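Local coordinates for protein putative alcohol dehydrogenase (Sinorhizobium meliloti, PDB 4J6F) that probably oxidises alcohols with a nicotinamide cofactor, as a member of the medium-chain dehydrogenase/reductase family, at residues D146-I151 and G195-E200; M135-I140 and A334-L339; W79-A84 and R363-F368; M73-V78 and M369-V374; G241-M246 and V254-Q259. All blocks are in the same frame, centred on the assembly; numbering follows the deposited sequence.

Interaction 1: D146-I151 and G195-E200; sequences DSLADI and GERMLE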
# COMPACT_ATOMS: atom_id res chain seq x y z
N ASP A 146 -1.38 19.88 7.18
CA ASP A 146 -1.29 18.60 7.89
C ASP A 146 -0.52 17.53 7.11
O ASP A 146 -0.71 16.33 7.32
CB ASP A 146 -2.70 18.10 8.27
CG ASP A 146 -3.56 17.79 7.05
OD1 ASP A 146 -3.12 17.97 5.89
OD2 ASP A 146 -4.71 17.35 7.25
N SER A 147 0.33 17.99 6.19
CA SER A 147 1.20 17.11 5.42
C SER A 147 2.37 16.63 6.29
O SER A 147 2.83 17.35 7.18
CB SER A 147 1.72 17.84 4.18
OG SER A 147 2.59 17.00 3.45
N LEU A 148 2.82 15.40 6.04
CA LEU A 148 3.95 14.85 6.79
C LEU A 148 5.17 14.70 5.88
O LEU A 148 6.13 13.99 6.21
CB LEU A 148 3.56 13.52 7.46
CG LEU A 148 2.35 13.51 8.43
CD1 LEU A 148 2.23 12.19 9.18
CD2 LEU A 148 2.38 14.68 9.42
N ALA A 149 5.13 15.38 4.74
CA ALA A 149 6.18 15.27 3.72
C ALA A 149 7.56 15.79 4.16
O ALA A 149 8.58 15.30 3.67
CB ALA A 149 5.74 15.93 2.43
N ASP A 150 7.60 16.77 5.07
CA ASP A 150 8.86 17.45 5.41
C ASP A 150 9.23 17.32 6.88
O ASP A 150 10.10 18.04 7.36
CB ASP A 150 8.80 18.94 5.05
CG ASP A 150 8.62 19.19 3.55
OD1 ASP A 150 9.19 18.43 2.73
OD2 ASP A 150 7.92 20.16 3.19
N ILE A 151 8.57 16.40 7.59
CA ILE A 151 8.77 16.25 9.02
C ILE A 151 10.21 15.98 9.41
O ILE A 151 11.00 15.44 8.62
CB ILE A 151 7.92 15.12 9.62
CG1 ILE A 151 8.12 13.83 8.83
CG2 ILE A 151 6.46 15.54 9.69
CD1 ILE A 151 7.54 12.61 9.49
N GLY A 195 2.23 4.82 16.42
CA GLY A 195 1.06 3.94 16.52
C GLY A 195 -0.23 4.54 15.98
O GLY A 195 -0.85 3.95 15.09
N GLU A 196 -0.64 5.69 16.49
CA GLU A 196 -1.88 6.34 16.02
C GLU A 196 -1.94 6.53 14.51
O GLU A 196 -2.96 6.19 13.91
CB GLU A 196 -2.12 7.70 16.68
CG GLU A 196 -3.23 7.73 17.70
CD GLU A 196 -4.56 7.22 17.16
OE1 GLU A 196 -5.17 7.88 16.30
OE2 GLU A 196 -5.01 6.16 17.64
N ARG A 197 -0.86 7.07 13.92
CA ARG A 197 -0.81 7.39 12.49
C ARG A 197 -1.05 6.12 11.71
O ARG A 197 -1.85 6.09 10.78
CB ARG A 197 0.54 7.96 12.09
CG ARG A 197 0.52 9.14 11.12
CD ARG A 197 -0.58 9.10 10.07
NE ARG A 197 -1.16 10.42 9.82
CZ ARG A 197 -1.03 11.12 8.70
NH1 ARG A 197 -0.34 10.64 7.68
NH2 ARG A 197 -1.59 12.31 8.59
N MSE A 198 -0.37 5.05 12.13
CA MSE A 198 -0.47 3.75 11.48
C MSE A 198 -1.92 3.34 11.46
O MSE A 198 -2.43 2.96 10.42
CB MSE A 198 0.37 2.71 12.21
CG MSE A 198 1.85 2.80 11.85
SE MSE A 198 2.87 1.49 12.92
CE MSE A 198 2.24 -0.20 12.13
N LEU A 199 -2.59 3.45 12.61
CA LEU A 199 -3.99 3.04 12.72
C LEU A 199 -4.92 3.94 11.92
O LEU A 199 -5.99 3.51 11.48
CB LEU A 199 -4.43 2.97 14.19
CG LEU A 199 -3.73 1.87 15.00
CD1 LEU A 199 -4.27 1.80 16.42
CD2 LEU A 199 -3.84 0.50 14.32
N GLU A 200 -4.50 5.19 11.72
CA GLU A 200 -5.26 6.16 10.95
C GLU A 200 -5.09 5.91 9.43
O GLU A 200 -6.04 6.03 8.65
CB GLU A 200 -4.84 7.57 11.36
CG GLU A 200 -5.79 8.69 10.95
CD GLU A 200 -6.99 8.84 11.87
OE1 GLU A 200 -7.60 9.94 11.84
OE2 GLU A 200 -7.34 7.89 12.62
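Leu148 and Arg197 reach toward each other from opposite directions, and a methyl group ends up resting on a guanidinium, a good example of an arginine that serves both an apolar and a polar partner. Along 195-200 the helical backbone runs from Gly195, whose O receives the N of Leu199 at 3.1 Å. Glu196 forms a salt bridge with Arg338. Arg197 alone of the helical segment meets the loop. Its chain bends at chi2 (-35°) and again at chi3, which lays the guanidinium beneath Leu148, whose CD1 sits 3.3 Å above the plane toward its rim and 3.4 Å from NH1. The charge is answered elsewhere, by a salt bridge from NE to Asp335. With an alanine here, Asp335 would probably lose one of its two ionic partners, keeping Arg338, and Leu148 CD1 the flat surface beneath it. One turn further on, Glu200 makes a salt bridge with Arg230. On the loop side, Ser147 OG accepts from Ala149 N at 3.3 Å (159°), while Ser147 OG and Leu148 N both bond to Glu297 of the second subunit. The leucine is thus presented by an ST turn within a loop at the subunit interface.

Interaction 2: M135-I140 and A334-L339; sequences MVDFSI and ADFRRL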
# COMPACT_ATOMS: atom_id res chain seq x y z
N MSE A 135 4.86 17.76 28.68
CA MSE A 135 5.23 16.67 27.80
C MSE A 135 5.55 17.28 26.48
O MSE A 135 4.72 17.98 25.90
CB MSE A 135 4.01 15.79 27.66
CG MSE A 135 4.36 14.49 26.97
SE MSE A 135 2.65 13.63 26.51
CE MSE A 135 3.07 13.17 24.64
N VAL A 136 6.77 17.04 26.00
CA VAL A 136 7.23 17.55 24.71
C VAL A 136 6.64 16.77 23.53
O VAL A 136 6.69 15.54 23.51
CB VAL A 136 8.76 17.46 24.62
CG1 VAL A 136 9.24 17.74 23.21
CG2 VAL A 136 9.41 18.42 25.60
N ASP A 137 6.09 17.48 22.56
CA ASP A 137 5.79 16.87 21.27
C ASP A 137 7.08 16.94 20.46
O ASP A 137 7.53 18.02 20.08
CB ASP A 137 4.67 17.63 20.55
CG ASP A 137 4.47 17.17 19.11
OD1 ASP A 137 5.19 16.26 18.64
OD2 ASP A 137 3.59 17.74 18.45
N PHE A 138 7.68 15.79 20.19
CA PHE A 138 8.99 15.75 19.54
C PHE A 138 8.98 16.21 18.07
O PHE A 138 10.05 16.41 17.48
CB PHE A 138 9.65 14.36 19.72
CG PHE A 138 9.13 13.29 18.78
CD1 PHE A 138 7.76 13.03 18.64
CD2 PHE A 138 10.01 12.51 18.05
CE1 PHE A 138 7.29 12.04 17.79
CE2 PHE A 138 9.55 11.50 17.19
CZ PHE A 138 8.19 11.26 17.07
N SER A 139 7.80 16.40 17.48
CA SER A 139 7.68 16.66 16.03
C SER A 139 8.18 18.01 15.60
O SER A 139 7.88 19.02 16.24
CB SER A 139 6.23 16.55 15.58
OG SER A 139 5.69 15.31 15.97
N ILE A 140 8.95 18.04 14.51
CA ILE A 140 9.20 19.28 13.77
C ILE A 140 8.41 19.11 12.48
O ILE A 140 8.75 18.28 11.66
CB ILE A 140 10.69 19.51 13.46
CG1 ILE A 140 11.52 19.41 14.73
CG2 ILE A 140 10.90 20.85 12.78
CD1 ILE A 140 12.98 19.12 14.45
N ALA A 334 -3.15 16.62 14.59
CA ALA A 334 -4.44 16.12 15.07
C ALA A 334 -4.23 14.81 15.77
O ALA A 334 -4.84 14.55 16.80
CB ALA A 334 -5.43 15.96 13.92
N ASP A 335 -3.35 13.98 15.21
CA ASP A 335 -2.99 12.71 15.83
C ASP A 335 -2.44 12.97 17.23
O ASP A 335 -2.85 12.32 18.18
CB ASP A 335 -2.00 11.94 14.96
CG ASP A 335 -2.59 11.56 13.60
OD1 ASP A 335 -3.80 11.27 13.54
OD2 ASP A 335 -1.86 11.57 12.58
N PHE A 336 -1.55 13.95 17.36
CA PHE A 336 -0.98 14.27 18.66
C PHE A 336 -2.03 14.74 19.66
O PHE A 336 -1.98 14.38 20.84
CB PHE A 336 0.14 15.31 18.55
CG PHE A 336 0.86 15.53 19.85
CD1 PHE A 336 1.89 14.68 20.25
CD2 PHE A 336 0.49 16.57 20.70
CE1 PHE A 336 2.55 14.88 21.45
CE2 PHE A 336 1.15 16.77 21.91
CZ PHE A 336 2.18 15.92 22.28
N ARG A 337 -2.98 15.56 19.21
CA ARG A 337 -4.03 16.06 20.09
C ARG A 337 -4.84 14.89 20.64
O ARG A 337 -5.09 14.81 21.85
CB ARG A 337 -4.91 17.06 19.37
CG ARG A 337 -4.43 18.50 19.52
CD ARG A 337 -5.37 19.46 18.78
NE ARG A 337 -4.81 19.93 17.51
CZ ARG A 337 -5.27 19.62 16.30
NH1 ARG A 337 -6.33 18.83 16.17
NH2 ARG A 337 -4.68 20.11 15.22
N ARG A 338 -5.19 13.96 19.75
CA ARG A 338 -5.95 12.78 20.11
C ARG A 338 -5.18 11.97 21.13
O ARG A 338 -5.76 11.42 22.06
CB ARG A 338 -6.23 11.92 18.88
CG ARG A 338 -7.15 10.73 19.15
CD ARG A 338 -7.94 10.36 17.91
NE ARG A 338 -7.06 9.96 16.81
CZ ARG A 338 -6.77 10.69 15.73
NH1 ARG A 338 -7.30 11.90 15.55
NH2 ARG A 338 -5.93 10.21 14.83
N LEU A 339 -3.86 11.90 20.97
CA LEU A 339 -3.03 11.17 21.91
C LEU A 339 -3.09 11.83 23.29
O LEU A 339 -3.36 11.16 24.29
CB LEU A 339 -1.60 11.08 21.39
CG LEU A 339 -0.52 10.55 22.32
CD1 LEU A 339 -0.92 9.18 22.83
CD2 LEU A 339 0.80 10.50 21.57
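An Asx turn interrupting strand 133-140 supplies the central side chain of this buried contact: Asp137, which heads the turn, also lies against Phe336 of helix 333-344. The case illustrates how a carboxylate can be stacked on a ring while its oxygens stay occupied. Asp137 and Phe336 slide past each other in opposite directions, with carboxylate and ring planes 10° apart. Asp137 CB makes a CH-pi contact, 3.7 Å from the ring centroid of Phe336 and nearest to CZ at 3.5 Å, while the carboxylate extends back over the CG and CD1 side of the same ring. This placement follows from a CG anti to the backbone N (chi1 171°), which directs the carboxylate along the ring and not away from it. Asp137 OD2 bonds to Tyr141 OH and to a glycerol, probably from the crystallisation liquor. Putting an alanine in place of Asp137 is likely to leave both donors of Ser139 without their shared acceptor and the CG side of the ring without its stacked neighbour. Met135, a selenomethionine, and Phe336 reach toward each other from opposite directions, CE lying 3.7 Å from Phe336 CE1 and oblique to the ring, and His174 meets the ring at an inclination. Asp137 OD1 is held twice: Ser139 N, at 2.9 Å, approaches from above the carboxylate plane, and Ser139 OG, also at 2.9 Å, takes the syn lone pair.

Interaction 3: W79-A84 and R363-F368; sequences WVREGA and RAQTDF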
# COMPACT_ATOMS: atom_id res chain seq x y z
N TRP A 79 18.88 3.31 15.64
CA TRP A 79 19.08 3.36 14.19
C TRP A 79 19.75 4.63 13.69
O TRP A 79 20.57 4.56 12.78
CB TRP A 79 17.79 3.06 13.44
CG TRP A 79 17.36 1.63 13.59
CD1 TRP A 79 18.17 0.50 13.65
CD2 TRP A 79 16.02 1.15 13.67
NE1 TRP A 79 17.40 -0.64 13.78
CE2 TRP A 79 16.08 -0.27 13.79
CE3 TRP A 79 14.78 1.77 13.65
CZ2 TRP A 79 14.93 -1.05 13.89
CZ3 TRP A 79 13.63 0.99 13.76
CH2 TRP A 79 13.72 -0.41 13.87
N VAL A 80 19.43 5.78 14.28
CA VAL A 80 20.12 7.01 13.89
C VAL A 80 21.61 6.88 14.22
O VAL A 80 22.45 7.24 13.41
CB VAL A 80 19.51 8.26 14.55
CG1 VAL A 80 20.44 9.45 14.44
CG2 VAL A 80 18.17 8.58 13.91
N ARG A 81 21.94 6.35 15.39
CA ARG A 81 23.32 6.22 15.81
C ARG A 81 24.06 5.28 14.88
O ARG A 81 25.16 5.59 14.43
CB ARG A 81 23.40 5.73 17.24
CG ARG A 81 24.80 5.71 17.85
CD ARG A 81 24.79 4.83 19.09
NE ARG A 81 24.86 3.43 18.67
CZ ARG A 81 24.18 2.43 19.23
NH1 ARG A 81 23.37 2.64 20.25
NH2 ARG A 81 24.32 1.20 18.75
N GLU A 82 23.46 4.13 14.58
CA GLU A 82 24.07 3.16 13.65
C GLU A 82 24.09 3.65 12.20
O GLU A 82 24.91 3.18 11.42
CB GLU A 82 23.37 1.81 13.73
CG GLU A 82 23.34 1.27 15.15
CD GLU A 82 22.72 -0.11 15.25
OE1 GLU A 82 21.62 -0.32 14.70
OE2 GLU A 82 23.32 -0.99 15.91
N GLY A 83 23.21 4.58 11.84
CA GLY A 83 23.06 5.02 10.45
C GLY A 83 22.37 3.91 9.66
O GLY A 83 22.64 3.70 8.47
N ALA A 84 21.46 3.21 10.31
CA ALA A 84 20.92 2.00 9.76
C ALA A 84 19.68 2.17 8.88
O ALA A 84 18.91 1.22 8.74
CB ALA A 84 20.63 1.03 10.87
N ARG A 363 24.39 1.20 29.72
CA ARG A 363 23.65 0.08 30.30
C ARG A 363 22.20 0.15 29.83
O ARG A 363 21.61 -0.87 29.47
CB ARG A 363 23.74 0.10 31.82
CG ARG A 363 23.28 -1.19 32.49
CD ARG A 363 23.27 -1.06 34.01
NE ARG A 363 21.90 -0.97 34.53
CZ ARG A 363 21.38 0.10 35.13
NH1 ARG A 363 20.12 0.08 35.55
NH2 ARG A 363 22.11 1.19 35.31
N ALA A 364 21.64 1.36 29.81
CA ALA A 364 20.26 1.59 29.36
C ALA A 364 20.03 1.13 27.92
O ALA A 364 19.05 0.45 27.64
CB ALA A 364 19.90 3.05 29.48
N GLN A 365 20.93 1.50 27.02
CA GLN A 365 20.71 1.18 25.62
C GLN A 365 21.02 -0.29 25.29
O GLN A 365 20.45 -0.85 24.33
CB GLN A 365 21.47 2.12 24.71
CG GLN A 365 21.00 2.02 23.28
CD GLN A 365 21.09 3.33 22.57
OE1 GLN A 365 22.17 3.78 22.23
NE2 GLN A 365 19.94 3.96 22.34
N THR A 366 21.91 -0.89 26.07
CA THR A 366 22.19 -2.32 25.95
C THR A 366 20.90 -3.06 26.30
O THR A 366 20.40 -3.89 25.52
CB THR A 366 23.37 -2.77 26.82
OG1 THR A 366 24.50 -1.93 26.56
CG2 THR A 366 23.78 -4.15 26.47
N ASP A 367 20.33 -2.72 27.45
CA ASP A 367 19.06 -3.28 27.85
C ASP A 367 17.98 -2.97 26.84
O ASP A 367 17.15 -3.83 26.53
CB ASP A 367 18.67 -2.77 29.22
CG ASP A 367 19.45 -3.44 30.32
OD1 ASP A 367 20.41 -4.19 30.00
OD2 ASP A 367 19.12 -3.21 31.50
N PHE A 368 17.99 -1.77 26.28
CA PHE A 368 17.01 -1.39 25.28
C PHE A 368 17.06 -2.28 24.04
O PHE A 368 16.03 -2.67 23.52
CB PHE A 368 17.18 0.05 24.84
CG PHE A 368 16.18 0.47 23.82
CD1 PHE A 368 14.88 0.77 24.19
CD2 PHE A 368 16.53 0.56 22.48
CE1 PHE A 368 13.94 1.15 23.25
CE2 PHE A 368 15.60 0.94 21.53
CZ PHE A 368 14.30 1.23 21.92
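Gln365 OE1 receives Arg81 NH1 at 2.6 Å, a bond whose N-H...O angle of 117° marks it as weak. The oxygen comes to the edge of the guanidinium, near its plane, and Gln365 CG lies in that plane too, 3.9 Å from NH1. The two side chains slide past one another in opposite directions, with amide and guanidinium planes turned 57° apart, so the groups meet at an edge and do not stack. Arg81 runs out extended from its helix and then bends at chi3 (79°), bringing NH1 round to the glutamine; its stronger polar partner is Gly43 O, bonded to NE. The weak bond joins helix 75-82 to helix 361-370, while the bond to Gly43 O ties the arginine to a loop. The first of these helices ends just beyond the arginine in a Schellman motif, with Gly83 as C-prime residue at positive phi and Ala84 N bonded to Trp79 O at 3.0 Å. Past this turn, Ala84 O accepts from Arg316 of the second subunit. Beside the guanidinium, Glu82 OE2 makes a long ion pair with Arg81 NH2 at 3.7 Å. Leu48 of strand 48-51 touches the side chains of both Arg81 and Gln365.

Interaction 4: M73-V78 and M369-V374; sequences MNNTDV and MAKNFV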
# COMPACT_ATOMS: atom_id res chain seq x y z
N MSE A 73 13.12 6.01 25.75
CA MSE A 73 13.96 5.48 24.66
C MSE A 73 13.14 4.87 23.54
O MSE A 73 12.10 4.25 23.77
CB MSE A 73 14.91 4.43 25.19
CG MSE A 73 15.51 4.81 26.54
SE MSE A 73 16.92 3.51 26.99
CE MSE A 73 18.35 4.11 25.76
N ASN A 74 13.62 5.05 22.30
CA ASN A 74 12.97 4.53 21.10
C ASN A 74 13.95 3.92 20.11
O ASN A 74 15.14 4.24 20.11
CB ASN A 74 12.20 5.65 20.41
CG ASN A 74 11.05 6.15 21.24
OD1 ASN A 74 10.03 5.47 21.41
ND2 ASN A 74 11.22 7.33 21.80
N ASN A 75 13.45 3.05 19.23
CA ASN A 75 14.30 2.45 18.22
C ASN A 75 15.09 3.46 17.37
O ASN A 75 16.27 3.23 17.02
CB ASN A 75 13.46 1.54 17.34
CG ASN A 75 13.17 0.22 18.00
OD1 ASN A 75 13.70 -0.08 19.07
ND2 ASN A 75 12.35 -0.60 17.37
N THR A 76 14.46 4.58 17.07
CA THR A 76 15.09 5.58 16.24
C THR A 76 16.39 6.10 16.87
O THR A 76 17.31 6.46 16.14
CB THR A 76 14.11 6.71 15.90
OG1 THR A 76 14.65 7.48 14.83
CG2 THR A 76 13.84 7.60 17.10
N ASP A 77 16.49 6.10 18.21
CA ASP A 77 17.74 6.40 18.93
C ASP A 77 18.90 5.59 18.36
O ASP A 77 19.95 6.13 18.02
CB ASP A 77 17.64 5.97 20.40
CG ASP A 77 16.62 6.77 21.21
OD1 ASP A 77 15.98 7.70 20.66
OD2 ASP A 77 16.48 6.44 22.41
N VAL A 78 18.66 4.28 18.30
CA VAL A 78 19.63 3.28 17.94
C VAL A 78 19.93 3.37 16.45
O VAL A 78 21.08 3.51 16.05
CB VAL A 78 19.11 1.86 18.31
CG1 VAL A 78 20.02 0.78 17.76
CG2 VAL A 78 19.01 1.71 19.80
N MSE A 369 18.27 -2.60 23.59
CA MSE A 369 18.46 -3.38 22.38
C MSE A 369 18.10 -4.81 22.63
O MSE A 369 17.67 -5.50 21.72
CB MSE A 369 19.89 -3.26 21.90
CG MSE A 369 20.16 -1.98 21.10
SE MSE A 369 22.11 -1.66 20.92
CE MSE A 369 22.33 -1.88 18.98
N ALA A 370 18.27 -5.30 23.85
CA ALA A 370 17.99 -6.71 24.13
C ALA A 370 16.49 -7.01 24.08
O ALA A 370 16.09 -8.10 23.67
CB ALA A 370 18.59 -7.17 25.46
N LYS A 371 15.67 -6.04 24.49
CA LYS A 371 14.20 -6.19 24.50
C LYS A 371 13.67 -7.30 25.40
O LYS A 371 12.61 -7.87 25.11
CB LYS A 371 13.67 -6.41 23.08
CG LYS A 371 14.18 -5.44 22.04
CD LYS A 371 13.40 -4.15 22.05
CE LYS A 371 13.64 -3.41 20.76
NZ LYS A 371 13.77 -1.94 20.99
N ASN A 372 14.39 -7.61 26.48
CA ASN A 372 13.87 -8.52 27.51
C ASN A 372 13.11 -7.74 28.57
O ASN A 372 13.47 -7.76 29.75
CB ASN A 372 14.98 -9.34 28.14
CG ASN A 372 15.71 -10.16 27.11
OD1 ASN A 372 15.09 -10.83 26.28
ND2 ASN A 372 17.03 -10.11 27.15
N PHE A 373 12.08 -7.04 28.11
CA PHE A 373 11.23 -6.19 28.94
C PHE A 373 9.97 -5.85 28.14
O PHE A 373 9.91 -6.08 26.92
CB PHE A 373 11.96 -4.91 29.35
CG PHE A 373 12.28 -4.00 28.20
CD1 PHE A 373 11.34 -3.10 27.73
CD2 PHE A 373 13.52 -4.06 27.58
CE1 PHE A 373 11.62 -2.27 26.66
CE2 PHE A 373 13.81 -3.23 26.51
CZ PHE A 373 12.86 -2.34 26.05
N VAL A 374 8.97 -5.29 28.82
CA VAL A 374 7.74 -4.85 28.17
C VAL A 374 7.49 -3.36 28.34
O VAL A 374 7.84 -2.78 29.36
CB VAL A 374 6.51 -5.62 28.68
CG1 VAL A 374 5.25 -5.08 28.00
CG2 VAL A 374 6.67 -7.10 28.40
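The amide of Asn75 is met in its own plane by Lys371: NZ donates to OD1 at 2.7 Å, lying in the carbonyl plane on a lone pair, with a C=O...N angle of 144°. The approach is to the oxygen side of the group, since ND2 of Asn75 stays 4.1 Å from NZ. The ring of Phe368 also packs against this asparagine and makes a cation-pi interaction with Lys371, so one ammonium group is shared between a carbonyl lone pair and an aromatic ring. The lysine chain bends at chi2 (-83°) and again at chi4, which curls its end back toward the start of helix 75-82. Beside this polar pair lies an apolar one, in which the side chains of Val78 and Met369, a selenomethionine, cross obliquely. Val78 CG1 touches Met369 CE at 3.7 Å, and its other methyl, CG2, lies 4.1 Å from Met369 CG. Val78 is buried, while Met369, Asn75 and Lys371 lie nearer the surface. Lys371 is also where helix 361-370 gives way, its phi turning positive, and an inverse gamma turn centred on Asn372 follows, with a weak bond from Phe373 N to Lys371 O at 3.2 Å. The contact therefore brings the first turn of helix 75-82, which follows strand 63-72, against the end of helix 361-370, which precedes strand 376-380; those two strands are antiparallel neighbours in one sheet, and just past the end of strand 63-72, Met73 is backbone hydrogen-bonded with Leu377.

Interaction 5: G241-M246 and V254-Q259; sequences GKEAAM and VVTRGQ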
# COMPACT_ATOMS: atom_id res chain seq x y z
N GLY A 241 7.07 -16.24 26.63
CA GLY A 241 7.04 -15.67 27.98
C GLY A 241 6.47 -14.25 28.09
O GLY A 241 6.49 -13.65 29.17
N LYS A 242 5.96 -13.71 26.99
CA LYS A 242 5.45 -12.35 26.98
C LYS A 242 3.93 -12.34 26.81
O LYS A 242 3.31 -11.27 26.78
CB LYS A 242 6.12 -11.52 25.86
CG LYS A 242 7.64 -11.44 25.88
CD LYS A 242 8.13 -10.28 26.74
CE LYS A 242 9.61 -9.97 26.53
NZ LYS A 242 9.89 -9.14 25.32
N GLU A 243 3.34 -13.54 26.70
CA GLU A 243 1.90 -13.70 26.43
C GLU A 243 1.03 -13.01 27.49
O GLU A 243 0.14 -12.22 27.16
CB GLU A 243 1.49 -15.18 26.34
CG GLU A 243 2.19 -16.00 25.26
CD GLU A 243 3.60 -16.46 25.64
OE1 GLU A 243 4.03 -16.25 26.80
OE2 GLU A 243 4.27 -17.05 24.77
N ALA A 244 1.30 -13.33 28.76
CA ALA A 244 0.48 -12.81 29.84
C ALA A 244 0.58 -11.29 29.92
O ALA A 244 -0.40 -10.63 30.25
CB ALA A 244 0.85 -13.45 31.16
N ALA A 245 1.75 -10.75 29.58
CA ALA A 245 1.92 -9.30 29.53
C ALA A 245 1.06 -8.66 28.45
O ALA A 245 0.55 -7.55 28.64
CB ALA A 245 3.38 -8.94 29.32
N MSE A 246 0.89 -9.35 27.32
CA MSE A 246 0.11 -8.80 26.21
C MSE A 246 -1.34 -8.81 26.59
O MSE A 246 -2.04 -7.83 26.35
CB MSE A 246 0.35 -9.55 24.91
CG MSE A 246 1.79 -9.46 24.42
SE MSE A 246 2.36 -7.60 24.06
CE MSE A 246 3.03 -7.04 25.83
N VAL A 254 -3.31 -14.03 22.21
CA VAL A 254 -1.89 -13.96 21.92
C VAL A 254 -1.45 -15.20 21.15
O VAL A 254 -1.91 -16.30 21.39
CB VAL A 254 -1.06 -13.79 23.22
CG1 VAL A 254 0.40 -13.53 22.90
CG2 VAL A 254 -1.61 -12.64 24.05
N VAL A 255 -0.57 -14.98 20.19
CA VAL A 255 0.05 -16.03 19.41
C VAL A 255 1.55 -15.93 19.69
O VAL A 255 2.15 -14.86 19.54
CB VAL A 255 -0.25 -15.82 17.90
CG1 VAL A 255 0.64 -16.70 17.05
CG2 VAL A 255 -1.71 -16.09 17.58
N THR A 256 2.15 -17.03 20.13
CA THR A 256 3.58 -17.10 20.43
C THR A 256 4.37 -17.32 19.14
O THR A 256 4.07 -18.24 18.37
CB THR A 256 3.88 -18.22 21.44
OG1 THR A 256 3.06 -18.06 22.60
CG2 THR A 256 5.34 -18.19 21.85
N ARG A 257 5.37 -16.49 18.91
CA ARG A 257 6.10 -16.53 17.65
C ARG A 257 6.78 -17.88 17.41
O ARG A 257 6.70 -18.42 16.31
CB ARG A 257 7.11 -15.40 17.56
CG ARG A 257 7.48 -15.01 16.13
CD ARG A 257 8.63 -14.01 16.11
NE ARG A 257 8.28 -12.71 16.69
CZ ARG A 257 8.64 -12.30 17.91
NH1 ARG A 257 9.36 -13.08 18.71
NH2 ARG A 257 8.27 -11.09 18.33
N GLY A 258 7.41 -18.42 18.46
CA GLY A 258 8.18 -19.66 18.38
C GLY A 258 7.62 -20.77 17.50
O GLY A 258 8.04 -20.94 16.36
N GLN A 259 6.66 -21.52 18.04
CA GLN A 259 6.24 -22.80 17.46
C GLN A 259 4.92 -22.76 16.68
O GLN A 259 4.00 -21.98 16.98
CB GLN A 259 6.22 -23.91 18.54
CG GLN A 259 4.99 -23.96 19.45
CD GLN A 259 4.68 -22.64 20.16
OE1 GLN A 259 5.57 -21.97 20.68
NE2 GLN A 259 3.40 -22.28 20.19
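Glu243 crosses both Val254 and Thr256 at about a right angle, so one side chain spans two strand residues, with its aliphatic part over the first and its carboxylate at the second. Thr256 OG1 donates to Glu243 OE2 at 2.7 Å, meeting the anti side of that oxygen 15° out of the carboxylate plane. A bend at chi2 (80°) folds the glutamate into this position, and its two oxygens also receive weak bonds from Gly241 N, of which that to OE1 measures 3.0 Å. The glutamate thereby links the turn before its own helix to the next strand. These elements form a beta-alpha-beta unit, strand 233-238, helix 243-248 and strand 253-256, in a parallel sheet of order 3-2-1-4-5-6, the arrangement of a Rossmann nucleotide-binding fold; strand 253-256 is outermost within the chain. Val254 points its two methyls at the helix. CG1 lies 3.8 Å from Glu243 CA and 3.9 Å from Glu243 CG, while CG2 faces Glu243 O at 3.6 Å and Met246 CB at 3.8 Å. Met246, a selenomethionine, offers only this first carbon to the strand residue, because its chain turns away at chi2 and chi3 toward Ala236, Ala238 and Val374.

Interaction 2 is a buried contact and combines a stacked carboxylate with apolar contacts; interaction 1, beside it, is partly buried and leans on the second subunit. The two touch through salt bridges between helices 189-201 and 333-344. Interactions 3 and 4, with centres about 7 Å apart, both hold helix 75-82 against helix 361-370, the former by a buried but weak polar bond, the latter, partly buried, by a lysine hydrogen bond and a methyl contact. Interaction 5, about 22 Å from the chain centre, is local to one Rossmann crossover, yet Lys242 connects it to interaction 4 by a probable hydrogen bond from NZ to the backbone O of Lys371.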